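Local coordinates for single-strand binding protein (Thermotoga maritima, PDB 1Z9F), which probably binds single-stranded DNA through an OB-fold domain and assembles into homotetramers, at residues N17-I22 against P109-N114. Numbering follows the deposited sequence. Where two conformers were deposited one is given.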
loop_
_atom_site.group_PDB
_atom_site.type_symbol
_atom_site.label_atom_id
_atom_site.label_comp_id
_atom_site.label_asym_id
_atom_site.label_seq_id
_atom_site.Cartn_x
_atom_site.Cartn_y
_atom_site.Cartn_z
ATOM N N ASN A 17 -2.149 -9.353 -1.838
ATOM C CA ASN A 17 -1.898 -8.042 -1.269
ATOM C C ASN A 17 -0.441 -7.992 -0.884
ATOM O O ASN A 17 -0.050 -8.641 0.034
ATOM C CB ASN A 17 -2.807 -7.839 -0.059
ATOM C CG ASN A 17 -2.548 -6.556 0.677
ATOM O OD1 ASN A 17 -1.442 -6.023 0.669
ATOM N ND2 ASN A 17 -3.584 -6.061 1.366
ATOM N N LYS A 18 0.363 -7.236 -1.624
ATOM C CA LYS A 18 1.769 -7.199 -1.375
ATOM C C LYS A 18 2.274 -5.802 -1.500
ATOM O O LYS A 18 2.040 -5.137 -2.526
ATOM C CB LYS A 18 2.429 -8.062 -2.428
ATOM C CG LYS A 18 3.867 -8.360 -2.226
ATOM C CD LYS A 18 4.083 -8.742 -0.904
ATOM C CE LYS A 18 5.302 -9.514 -0.670
ATOM N NZ LYS A 18 5.235 -9.973 0.781
ATOM N N ILE A 19 2.988 -5.341 -0.477
ATOM C CA ILE A 19 3.629 -4.037 -0.585
ATOM C C ILE A 19 5.129 -4.146 -0.246
ATOM O O ILE A 19 5.506 -4.816 0.671
ATOM C CB ILE A 19 2.879 -2.911 0.217
ATOM C CG1 ILE A 19 3.450 -1.539 -0.174
ATOM C CG2 ILE A 19 2.966 -3.115 1.718
ATOM C CD1 ILE A 19 2.637 -0.415 0.247
ATOM N N ILE A 20 5.958 -3.495 -1.059
ATOM C CA ILE A 20 7.391 -3.431 -0.871
ATOM C C ILE A 20 7.790 -1.973 -0.942
ATOM O O ILE A 20 7.548 -1.306 -1.947
ATOM C CB ILE A 20 8.143 -4.195 -1.946
ATOM C CG1 ILE A 20 7.642 -5.634 -1.983
ATOM C CG2 ILE A 20 9.643 -4.081 -1.720
ATOM C CD1 ILE A 20 8.121 -6.420 -3.157
ATOM N N LEU A 21 8.402 -1.505 0.140
ATOM C CA LEU A 21 8.766 -0.096 0.311
ATOM C C LEU A 21 10.216 -0.083 0.705
ATOM O O LEU A 21 10.665 -1.009 1.368
ATOM C CB LEU A 21 7.941 0.544 1.434
ATOM C CG LEU A 21 6.422 0.455 1.249
ATOM C CD1 LEU A 21 5.704 0.784 2.493
ATOM C CD2 LEU A 21 5.966 1.333 0.100
ATOM N N ILE A 22 10.955 0.916 0.235
ATOM C CA ILE A 22 12.287 1.229 0.750
ATOM C C ILE A 22 12.288 2.704 1.167
ATOM O O ILE A 22 12.084 3.587 0.329
ATOM C CB ILE A 22 13.394 0.987 -0.271
ATOM C CG1 ILE A 22 13.525 -0.502 -0.566
ATOM C CG2 ILE A 22 14.715 1.495 0.260
ATOM C CD1 ILE A 22 14.504 -0.820 -1.663
ATOM N N PRO A 109 -4.353 3.241 7.302
ATOM C CA PRO A 109 -3.431 2.451 6.472
ATOM C C PRO A 109 -2.161 2.063 7.209
ATOM O O PRO A 109 -1.378 2.940 7.554
ATOM C CB PRO A 109 -3.079 3.419 5.316
ATOM C CG PRO A 109 -3.711 4.753 5.694
ATOM C CD PRO A 109 -4.118 4.680 7.104
ATOM N N GLU A 110 -1.960 0.772 7.455
ATOM C CA GLU A 110 -0.697 0.291 8.032
ATOM C C GLU A 110 -0.121 -0.822 7.185
ATOM O O GLU A 110 -0.878 -1.610 6.622
ATOM C CB GLU A 110 -0.900 -0.343 9.401
ATOM C CG GLU A 110 -1.683 0.428 10.399
ATOM C CD GLU A 110 -2.338 -0.493 11.395
ATOM O OE1 GLU A 110 -1.954 -1.706 11.383
ATOM O OE2 GLU A 110 -3.221 -0.015 12.148
ATOM N N VAL A 111 1.210 -0.922 7.158
ATOM C CA VAL A 111 1.886 -2.063 6.560
ATOM C C VAL A 111 2.212 -3.079 7.643
ATOM O O VAL A 111 3.033 -2.812 8.536
ATOM C CB VAL A 111 3.193 -1.628 5.853
ATOM C CG1 VAL A 111 3.826 -2.770 5.155
ATOM C CG2 VAL A 111 2.930 -0.500 4.843
ATOM N N VAL A 112 1.563 -4.242 7.585
ATOM C CA VAL A 112 1.968 -5.363 8.422
ATOM C C VAL A 112 3.130 -6.010 7.672
ATOM O O VAL A 112 2.947 -6.657 6.624
ATOM C CB VAL A 112 0.809 -6.354 8.675
ATOM C CG1 VAL A 112 1.270 -7.500 9.537
ATOM C CG2 VAL A 112 -0.408 -5.618 9.344
ATOM N N ALA A 113 4.333 -5.794 8.200
ATOM C CA ALA A 113 5.537 -6.229 7.565
ATOM C C ALA A 113 5.768 -7.684 7.857
ATOM O O ALA A 113 5.592 -8.159 8.998
ATOM C CB ALA A 113 6.718 -5.394 8.004
ATOM N N ASN A 114 6.163 -8.418 6.819
ATOM C CA ASN A 114 6.681 -9.753 7.040
ATOM C C ASN A 114 8.199 -9.745 6.986
ATOM O O ASN A 114 8.807 -10.655 7.452
ATOM C CB ASN A 114 6.038 -10.774 6.087
ATOM C CG ASN A 114 6.228 -10.451 4.626
ATOM O OD1 ASN A 114 5.437 -9.696 4.024
ATOM N ND2 ASN A 114 7.230 -11.087 3.998
#
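With Val111 CG1 anti to the backbone N (chi1 -176°) and Ile19 CG1 in the same sense (chi1 -169°), Ile19 CG2 sits between its backbone N and carbonyl carbon, turned to the valine. CG2 meets Val111 CG1 at 3.6 Å and lies 4.1 Å from Val111 CG2, the two side chains crossing at about a right angle. The second valine methyl has another neighbour: Val111 CG2 and Leu21 CD1 come tip to tip at 3.9 Å. Val111 thus divides its two methyls between Ile19 and Leu21, CG2 touching both. This is the interior of the OB fold, where residues 18-21 and 111-114 run about 103° apart and segment 17-22 pairs antiparallel with a strand of the second subunit, continuing the sheet across the interface. Strand 86-96 bridges the two strands, bonding by backbone to Ile19, Leu21 and Glu110, while Ile67 also packs on Val111, and Phe65, Ile45 and Val47 touch Leu21. At the exposed Asn114, the Lys18 chain bends at chi2 and swings its end back, NZ lying 3.3 Å from Asn114 OD1; NZ makes its salt bridge with Glu90, whose OE2 also takes a weak hydrogen bond from Asn114 ND2.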